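Local coordinates for synaptic vesicle membrane protein VAT-1 homolog-like (Homo sapiens, PDB 4A27), which probably acts as an oxidoreductase of the zinc-containing alcohol dehydrogenase family, quinone oxidoreductase subfamily, although its own substrate and reaction are not established, at residues E3-V8 with W317-V322; I35-C40 with E99-P104; T177-A182 with H330-I335. All coordinates share one frame; numbering follows the deposited sequence.

Interaction 1: residues E3-V8 with W317-V322; sequences EMRAVV and WALEEV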
loop_
_atom_site.group_PDB
_atom_site.type_symbol
_atom_site.label_atom_id
_atom_site.label_comp_id
_atom_site.label_asym_id
_atom_site.label_seq_id
_atom_site.Cartn_x
_atom_site.Cartn_y
_atom_site.Cartn_z
ATOM N N GLU A 3 11.119 39.569 26.607
ATOM C CA GLU A 3 11.058 38.121 26.541
ATOM C C GLU A 3 9.609 37.649 26.450
ATOM O O GLU A 3 8.694 38.290 26.981
ATOM C CB GLU A 3 11.786 37.500 27.721
ATOM C CG GLU A 3 13.247 37.858 27.702
ATOM C CD GLU A 3 14.032 37.058 28.704
ATOM O OE1 GLU A 3 13.503 36.808 29.809
ATOM O OE2 GLU A 3 15.166 36.655 28.382
ATOM N N MET A 4 9.419 36.515 25.791
ATOM C CA MET A 4 8.071 35.978 25.517
ATOM C C MET A 4 7.762 34.931 26.574
ATOM O O MET A 4 8.689 34.424 27.188
ATOM C CB MET A 4 8.019 35.331 24.136
ATOM C CG MET A 4 9.061 34.217 23.919
ATOM S SD MET A 4 8.692 33.247 22.443
ATOM C CE MET A 4 9.586 31.663 22.600
ATOM N N ARG A 5 6.480 34.608 26.774
ATOM C CA ARG A 5 6.079 33.486 27.658
ATOM C C ARG A 5 6.030 32.202 26.870
ATOM O O ARG A 5 5.706 32.201 25.681
ATOM C CB ARG A 5 4.695 33.693 28.285
ATOM C CG ARG A 5 4.537 34.987 29.082
ATOM C CD ARG A 5 3.520 34.821 30.228
ATOM N NE ARG A 5 2.164 34.560 29.750
ATOM C CZ ARG A 5 1.217 33.928 30.446
ATOM N NH1 ARG A 5 1.451 33.455 31.668
ATOM N NH2 ARG A 5 0.015 33.769 29.906
ATOM N N ALA A 6 6.401 31.105 27.518
ATOM C CA ALA A 6 6.432 29.826 26.903
ATOM C C ALA A 6 6.221 28.743 27.953
ATOM O O ALA A 6 6.335 29.004 29.150
ATOM C CB ALA A 6 7.762 29.623 26.179
ATOM N N VAL A 7 5.802 27.559 27.498
ATOM C CA VAL A 7 5.733 26.388 28.358
ATOM C C VAL A 7 7.099 25.719 28.214
ATOM O O VAL A 7 7.587 25.534 27.104
ATOM C CB VAL A 7 4.626 25.408 27.959
ATOM C CG1 VAL A 7 4.682 24.155 28.850
ATOM C CG2 VAL A 7 3.246 26.066 28.046
ATOM N N VAL A 8 7.724 25.415 29.347
ATOM C CA VAL A 8 8.988 24.715 29.371
ATOM C C VAL A 8 8.794 23.348 30.039
ATOM O O VAL A 8 8.066 23.227 31.038
ATOM C CB VAL A 8 10.069 25.509 30.144
ATOM C CG1 VAL A 8 11.455 24.892 29.838
ATOM C CG2 VAL A 8 10.037 26.951 29.759
ATOM N N TRP A 317 -7.912 25.487 26.077
ATOM C CA TRP A 317 -7.227 25.584 27.325
ATOM C C TRP A 317 -6.277 26.760 27.375
ATOM O O TRP A 317 -5.580 27.058 26.390
ATOM C CB TRP A 317 -6.418 24.292 27.514
ATOM C CG TRP A 317 -7.261 23.096 27.439
ATOM C CD1 TRP A 317 -7.695 22.467 26.294
ATOM C CD2 TRP A 317 -7.878 22.423 28.525
ATOM N NE1 TRP A 317 -8.512 21.423 26.619
ATOM C CE2 TRP A 317 -8.647 21.373 27.982
ATOM C CE3 TRP A 317 -7.862 22.602 29.909
ATOM C CZ2 TRP A 317 -9.371 20.484 28.786
ATOM C CZ3 TRP A 317 -8.578 21.732 30.707
ATOM C CH2 TRP A 317 -9.306 20.660 30.143
ATOM N N ALA A 318 -6.186 27.376 28.559
ATOM C CA ALA A 318 -5.190 28.425 28.823
ATOM C C ALA A 318 -3.789 27.810 28.811
ATOM O O ALA A 318 -3.639 26.609 29.023
ATOM C CB ALA A 318 -5.454 29.084 30.229
ATOM N N LEU A 319 -2.764 28.617 28.572
ATOM C CA LEU A 319 -1.382 28.124 28.683
ATOM C C LEU A 319 -1.087 27.541 30.064
ATOM O O LEU A 319 -0.329 26.583 30.187
ATOM C CB LEU A 319 -0.359 29.218 28.388
ATOM C CG LEU A 319 -0.015 29.623 26.962
ATOM C CD1 LEU A 319 1.051 30.652 27.101
ATOM C CD2 LEU A 319 0.503 28.456 26.117
ATOM N N GLU A 320 -1.687 28.121 31.100
ATOM C CA GLU A 320 -1.549 27.633 32.475
ATOM C C GLU A 320 -2.197 26.268 32.673
ATOM O O GLU A 320 -1.961 25.625 33.699
ATOM C CB GLU A 320 -2.207 28.604 33.477
ATOM C CG GLU A 320 -1.423 29.871 33.833
ATOM C CD GLU A 320 -1.523 30.988 32.804
ATOM O OE1 GLU A 320 -2.187 30.809 31.757
ATOM O OE2 GLU A 320 -0.903 32.054 33.034
ATOM N N GLU A 321 -3.054 25.848 31.739
ATOM C CA GLU A 321 -3.882 24.644 31.943
ATOM C C GLU A 321 -3.382 23.430 31.150
ATOM O O GLU A 321 -4.118 22.468 30.970
ATOM C CB GLU A 321 -5.352 24.951 31.603
ATOM C CG GLU A 321 -6.063 25.907 32.600
ATOM C CD GLU A 321 -7.353 26.556 32.061
ATOM O OE1 GLU A 321 -7.579 26.594 30.813
ATOM O OE2 GLU A 321 -8.140 27.074 32.901
ATOM N N VAL A 322 -2.137 23.473 30.676
ATOM C CA VAL A 322 -1.601 22.397 29.833
ATOM C C VAL A 322 -1.567 21.017 30.528
ATOM O O VAL A 322 -1.795 19.986 29.875
ATOM C CB VAL A 322 -0.210 22.768 29.241
ATOM C CG1 VAL A 322 0.275 21.701 28.267
ATOM C CG2 VAL A 322 -0.294 24.048 28.500
#

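Interaction 2: residues I35-C40 with E99-P104; sequences IRVKAC and EVVCTP. With EDO (1,2-ethanediol), chain D.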
loop_
_atom_site.group_PDB
_atom_site.type_symbol
_atom_site.label_atom_id
_atom_site.label_comp_id
_atom_site.label_asym_id
_atom_site.label_seq_id
_atom_site.Cartn_x
_atom_site.Cartn_y
_atom_site.Cartn_z
ATOM N N ILE A 35 6.247 33.860 13.621
ATOM C CA ILE A 35 4.798 33.756 13.811
ATOM C C ILE A 35 4.424 34.137 15.228
ATOM O O ILE A 35 4.990 33.616 16.210
ATOM C CB ILE A 35 4.240 32.280 13.540
ATOM C CG1 ILE A 35 4.426 31.870 12.087
ATOM C CG2 ILE A 35 2.739 32.235 13.900
ATOM C CD1 ILE A 35 4.083 30.400 11.732
ATOM N N ARG A 36 3.461 35.048 15.331
ATOM C CA ARG A 36 2.869 35.454 16.602
ATOM C C ARG A 36 1.751 34.447 16.839
ATOM O O ARG A 36 0.762 34.455 16.111
ATOM C CB ARG A 36 2.337 36.893 16.489
ATOM C CG ARG A 36 1.447 37.401 17.645
ATOM C CD ARG A 36 2.175 37.538 18.969
ATOM N NE ARG A 36 3.007 38.749 18.935
ATOM C CZ ARG A 36 3.511 39.366 19.999
ATOM N NH1 ARG A 36 3.293 38.917 21.233
ATOM N NH2 ARG A 36 4.248 40.456 19.821
ATOM N N VAL A 37 1.921 33.592 17.846
ATOM C CA VAL A 37 1.117 32.396 17.992
ATOM C C VAL A 37 -0.198 32.731 18.634
ATOM O O VAL A 37 -0.244 33.472 19.611
ATOM C CB VAL A 37 1.845 31.344 18.851
ATOM C CG1 VAL A 37 0.940 30.099 19.188
ATOM C CG2 VAL A 37 3.108 30.943 18.153
ATOM N N LYS A 38 -1.279 32.218 18.056
ATOM C CA LYS A 38 -2.611 32.388 18.640
ATOM C C LYS A 38 -3.117 31.084 19.270
ATOM O O LYS A 38 -3.857 31.112 20.249
ATOM C CB LYS A 38 -3.580 32.832 17.580
ATOM C CG LYS A 38 -3.258 34.190 16.984
ATOM C CD LYS A 38 -3.700 35.287 17.928
ATOM C CE LYS A 38 -3.484 36.679 17.364
ATOM N NZ LYS A 38 -4.417 37.607 18.094
ATOM N N ALA A 39 -2.775 29.946 18.657
ATOM C CA ALA A 39 -3.182 28.667 19.202
ATOM C C ALA A 39 -2.213 27.590 18.817
ATOM O O ALA A 39 -1.534 27.678 17.795
ATOM C CB ALA A 39 -4.583 28.334 18.724
ATOM N N CYS A 40 -2.210 26.536 19.628
ATOM C CA CYS A 40 -1.373 25.386 19.465
ATOM C C CYS A 40 -2.194 24.103 19.617
ATOM O O CYS A 40 -3.052 23.953 20.532
ATOM C CB CYS A 40 -0.282 25.340 20.584
ATOM S SG CYS A 40 0.428 26.935 21.129
ATOM N N GLU A 99 4.512 32.183 22.790
ATOM C CA GLU A 99 3.865 33.319 22.165
ATOM C C GLU A 99 4.390 33.608 20.770
ATOM O O GLU A 99 3.671 34.190 19.952
ATOM C CB GLU A 99 3.999 34.570 23.070
ATOM C CG GLU A 99 3.131 34.460 24.317
ATOM C CD GLU A 99 3.256 35.624 25.297
ATOM O OE1 GLU A 99 4.384 36.117 25.536
ATOM O OE2 GLU A 99 2.207 36.012 25.853
ATOM N N VAL A 100 5.652 33.258 20.512
ATOM C CA VAL A 100 6.284 33.471 19.204
ATOM C C VAL A 100 7.130 32.268 18.801
ATOM O O VAL A 100 7.780 31.617 19.646
ATOM C CB VAL A 100 7.193 34.766 19.190
ATOM C CG1 VAL A 100 7.792 35.005 17.829
ATOM C CG2 VAL A 100 6.407 36.027 19.618
ATOM N N VAL A 101 7.085 31.986 17.498
ATOM C CA VAL A 101 7.679 30.812 16.873
ATOM C C VAL A 101 8.339 31.225 15.562
ATOM O O VAL A 101 7.759 31.964 14.768
ATOM C CB VAL A 101 6.562 29.714 16.605
ATOM C CG1 VAL A 101 6.873 28.863 15.421
ATOM C CG2 VAL A 101 6.350 28.831 17.855
ATOM N N CYS A 102 9.530 30.711 15.311
ATOM C CA CYS A 102 10.149 30.803 14.007
ATOM C C CYS A 102 10.221 29.393 13.419
ATOM O O CYS A 102 10.498 28.432 14.136
ATOM C CB CYS A 102 11.547 31.444 14.111
ATOM S SG CYS A 102 11.491 33.267 14.410
ATOM N N THR A 103 9.933 29.263 12.124
ATOM C CA THR A 103 9.963 27.948 11.453
ATOM C C THR A 103 10.220 28.118 9.941
ATOM O O THR A 103 9.795 29.131 9.344
ATOM C CB THR A 103 8.616 27.150 11.697
ATOM O OG1 THR A 103 8.795 25.739 11.442
ATOM C CG2 THR A 103 7.477 27.719 10.843
ATOM N N PRO A 104 10.926 27.146 9.325
ATOM C CA PRO A 104 11.199 27.230 7.889
ATOM C C PRO A 104 9.911 27.347 7.076
ATOM O O PRO A 104 8.917 26.703 7.391
ATOM C CB PRO A 104 11.934 25.924 7.590
ATOM C CG PRO A 104 12.576 25.537 8.863
ATOM C CD PRO A 104 11.616 25.991 9.948
HETATM C C1 EDO D . -1.584 37.986 22.336
HETATM O O1 EDO D . -1.458 37.327 21.059
HETATM C C2 EDO D . -0.632 37.396 23.390
HETATM O O2 EDO D . 0.713 37.332 22.866
HETATM O O HOH W 1 1.349 35.026 21.183
#

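Interaction 3: residues T177-A182 with H330-I335; sequences TFKHEA and HDRGNI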
loop_
_atom_site.group_PDB
_atom_site.type_symbol
_atom_site.label_atom_id
_atom_site.label_comp_id
_atom_site.label_asym_id
_atom_site.label_seq_id
_atom_site.Cartn_x
_atom_site.Cartn_y
_atom_site.Cartn_z
ATOM N N THR A 177 -18.689 3.945 24.850
ATOM C CA THR A 177 -20.135 4.061 24.584
ATOM C C THR A 177 -20.753 5.410 24.977
ATOM O O THR A 177 -21.758 5.848 24.369
ATOM C CB THR A 177 -20.969 2.903 25.220
ATOM O OG1 THR A 177 -20.301 1.655 25.016
ATOM C CG2 THR A 177 -22.365 2.813 24.589
ATOM N N PHE A 178 -20.173 6.076 25.980
ATOM C CA PHE A 178 -20.609 7.449 26.328
ATOM C C PHE A 178 -20.335 8.459 25.204
ATOM O O PHE A 178 -20.931 9.524 25.179
ATOM C CB PHE A 178 -20.017 7.947 27.667
ATOM C CG PHE A 178 -18.542 8.290 27.627
ATOM C CD1 PHE A 178 -18.121 9.571 27.294
ATOM C CD2 PHE A 178 -17.584 7.346 27.986
ATOM C CE1 PHE A 178 -16.753 9.892 27.266
ATOM C CE2 PHE A 178 -16.219 7.657 27.969
ATOM C CZ PHE A 178 -15.803 8.927 27.602
ATOM N N LYS A 179 -19.457 8.125 24.262
ATOM C CA LYS A 179 -19.226 9.002 23.118
ATOM C C LYS A 179 -20.205 8.778 21.967
ATOM O O LYS A 179 -20.339 9.673 21.124
ATOM C CB LYS A 179 -17.792 8.872 22.600
ATOM C CG LYS A 179 -16.733 9.351 23.594
ATOM C CD LYS A 179 -15.337 9.229 23.014
ATOM C CE LYS A 179 -14.277 9.628 24.019
ATOM N NZ LYS A 179 -12.960 9.097 23.635
ATOM N N HIS A 180 -20.894 7.623 21.951
ATOM C CA HIS A 180 -21.598 7.135 20.752
ATOM C C HIS A 180 -22.673 8.104 20.250
ATOM O O HIS A 180 -22.801 8.292 19.041
ATOM C CB HIS A 180 -22.183 5.717 20.959
ATOM C CG HIS A 180 -21.147 4.614 20.980
ATOM N ND1 HIS A 180 -21.461 3.277 20.806
ATOM C CD2 HIS A 180 -19.794 4.668 21.130
ATOM C CE1 HIS A 180 -20.349 2.554 20.879
ATOM N NE2 HIS A 180 -19.322 3.377 21.070
ATOM N N GLU A 181 -23.421 8.737 21.154
ATOM C CA GLU A 181 -24.516 9.634 20.737
ATOM C C GLU A 181 -23.947 10.849 20.004
ATOM O O GLU A 181 -24.541 11.311 19.025
ATOM C CB GLU A 181 -25.424 10.076 21.923
ATOM N N ALA A 182 -22.810 11.359 20.482
ATOM C CA ALA A 182 -22.167 12.535 19.883
ATOM C C ALA A 182 -21.447 12.259 18.542
ATOM O O ALA A 182 -21.364 13.153 17.688
ATOM C CB ALA A 182 -21.192 13.178 20.880
ATOM N N HIS A 330 -4.685 11.686 28.055
ATOM C CA HIS A 330 -4.322 10.415 28.664
ATOM C C HIS A 330 -5.572 9.600 29.024
ATOM O O HIS A 330 -5.610 8.412 28.773
ATOM C CB HIS A 330 -3.447 10.635 29.883
ATOM C CG HIS A 330 -3.127 9.374 30.635
ATOM N ND1 HIS A 330 -2.358 8.357 30.102
ATOM C CD2 HIS A 330 -3.491 8.958 31.871
ATOM C CE1 HIS A 330 -2.255 7.378 30.982
ATOM N NE2 HIS A 330 -2.930 7.718 32.065
ATOM N N ASP A 331 -6.581 10.259 29.588
ATOM C CA ASP A 331 -7.821 9.622 30.014
ATOM C C ASP A 331 -8.798 9.373 28.874
ATOM O O ASP A 331 -9.928 8.928 29.125
ATOM C CB ASP A 331 -8.516 10.489 31.073
ATOM C CG ASP A 331 -7.746 10.545 32.397
ATOM O OD1 ASP A 331 -6.675 9.919 32.508
ATOM O OD2 ASP A 331 -8.216 11.229 33.327
ATOM N N ARG A 332 -8.384 9.693 27.646
ATOM C CA ARG A 332 -9.182 9.454 26.450
ATOM C C ARG A 332 -10.599 10.019 26.542
ATOM O O ARG A 332 -11.542 9.424 26.013
ATOM C CB ARG A 332 -9.240 7.951 26.157
ATOM C CG ARG A 332 -7.874 7.265 25.985
ATOM C CD ARG A 332 -8.071 5.760 25.776
ATOM N NE ARG A 332 -9.333 5.528 25.074
ATOM C CZ ARG A 332 -9.482 5.475 23.753
ATOM N NH1 ARG A 332 -8.436 5.580 22.947
ATOM N NH2 ARG A 332 -10.695 5.295 23.234
ATOM N N GLY A 333 -10.736 11.157 27.221
ATOM C CA GLY A 333 -12.032 11.768 27.468
ATOM C C GLY A 333 -12.530 12.717 26.400
ATOM O O GLY A 333 -13.664 13.191 26.477
ATOM N N ASN A 334 -11.677 13.027 25.420
ATOM C CA ASN A 334 -12.007 14.004 24.388
ATOM C C ASN A 334 -12.779 13.467 23.177
ATOM O O ASN A 334 -12.652 12.301 22.811
ATOM C CB ASN A 334 -10.721 14.639 23.863
ATOM C CG ASN A 334 -9.754 13.610 23.338
ATOM O OD1 ASN A 334 -9.253 12.787 24.092
ATOM N ND2 ASN A 334 -9.498 13.637 22.056
ATOM N N ILE A 335 -13.551 14.350 22.539
ATOM C CA ILE A 335 -14.076 14.137 21.197
ATOM C C ILE A 335 -13.467 15.217 20.272
ATOM O O ILE A 335 -13.870 16.372 20.306
ATOM C CB ILE A 335 -15.623 14.240 21.177
ATOM C CG1 ILE A 335 -16.211 13.063 21.928
ATOM C CG2 ILE A 335 -16.185 14.209 19.750
ATOM C CD1 ILE A 335 -17.726 13.177 22.193
#

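Interaction 1: residues E3-V8 with W317-V322
The guanidinium of R5 meets E320 OE2 at its edge, in plane, while L319 CD1 lies over one of its faces, 4.3 Å from R5 NH2. At the edge of the W317 indole, in its plane, sits E321 CB.

The salt bridge runs from R5 NH1 to E320 OE2 at 3.1 Å and is nearly straight (174° at the hydrogen). It is not a coplanar two-pronged pairing: guanidinium and carboxylate planes are turned 43° apart, and the oxygen is approached from above the carboxylate plane. E320 starts out pointing away from strand 4-9, and a bend at chi2 (80°) brings its carboxylate back to R5, whose own chain bends at chi3.

Deeper in, V7 CG2 touches L319 CD2 and V322 CG2, each at 4.1 Å; the two valines meet tip to tip. The loop leading into helix 322-330 is fixed locally: A318 N donates to E321 OE1 (2.8 Å) and E321 N to A318 O (2.9 Å), with E321 at the N-cap position.

The contact thus sets the N-terminal strand, which pairs with strand 18-23, against the turn between strand 313-317 and helix 322-330. Its apolar part is buried, whereas the charge pair lies nearer the surface, where solvent would probably weaken its pull.

Interaction 2: residues I35-C40 with E99-P104
Residues 35-40 of strand 32-42 pair antiparallel with strand 100-104, the axes of the two short segments 125° apart, with I35 and V101 as a hydrogen-bonded pair (I35 N to V101 O at 2.7 Å, nearly along the C=O axis, and V101 N back to I35 O), R36 and V100 as a non-hydrogen-bonded one, and, two residues on from I35, V37 N donating to E99 O at 2.8 Å from above the carbonyl plane.

I35 and V101 share one face of the sheet, R36 and V100 the other. V37 CG2, anti to the carbonyl carbon, crosses obliquely over V101 CG2 at 3.9 Å. The R36 chain leaves with CG anti to the backbone N, then bends at chi2 and chi3, so that its guanidinium has V100 CG2 over one face, off-centre and near the edge of the group. Its NE is held by a salt bridge to E73.

The pairing belongs to the GroES-like domain of this dehydrogenase family, in which strand 32-42 also pairs with strands 67-75 and 337-341. Where it faces S69, K38 and A39 together form a classic beta bulge.

Beyond the last interstrand bond a water takes over, donating to V37 O (2.7 Å) and to E99 O (2.8 Å), so that E99 O accepts from both V37 N and the water. The water also bonds O2 of a 1,2-ethanediol, probably from the crystallisation liquor, to which R36 NH1 makes a weak bond of 3.4 Å. The carboxylate of E99 does not reach R36; its OE1 accepts instead from the backbone N of R5.

Interaction 3: residues T177-A182 with H330-I335
Polar contacts centre on the ammonium group of K179. Its chain, extended beyond CG, carries NZ to two backbone carbonyls of the 330-335 loop: a hydrogen bond to R332 O at 2.8 Å and a weak one to N334 O at 3.3 Å. The exact place of NZ is less certain than these distances suggest, since it lies too close to another atom of the model; a bound 1,2-ethanediol is also near the side chain.

Like charges meet here too. R332 NH2 stands 4.4 Å from K179 NZ, a proximity that would probably favour the neutral lysine somewhat, while the carbonyl oxygens would be expected to offset the effect.

The carbonyl of R332 is presented by a Schellman motif: R332, with positive phi (52°), is the first residue to leave helix 322-330. Across from it, residues 177-182 follow strand 170-175 of the six-stranded parallel sheet, whose order 3-2-1-4-5-6 is that of a Rossmann fold, and lead into the short helix 180-183. The contact therefore joins the nucleotide-binding type of domain to the loop before strand 337-341, which belongs to the sheet of the other domain.

The apolar part of the contact is made by I335. Its side chain and that of K179 lie alongside each other, pointing opposite ways, with K179 CD 4.1 Å from I335 CG1, and I335 CD1 reaches on to A182 CB at 3.7 Å. An alanine in place of K179 would remove both carbonyl bonds and the methylene surface beside I335, and would probably loosen the hold between residues 177-182 and the loop.

Outside partners steady the loop: I335 N donates to D314 OD1, and N334 ND2 to G336 O.

How the interactions relate
From the N terminus, residues 3-8 open interaction 1, which closes only at 317-322 and ties the N-terminal strand to the turn before helix 322-330. Interaction 2 opens and closes within that long span, joining two strands of the GroES-like domain, 35-40 and 99-104. Interaction 3 starts later, at 177-182, and ends at 330-335, beyond the close of interaction 1, so these two cross; it ties the Rossmann-type domain to the loop after helix 322-330. Interactions 2 and 3 follow in series. Interactions 1 and 2 touch through R5 and E99 and where M4 SD packs on V100 O, whereas interaction 3 stands apart from both.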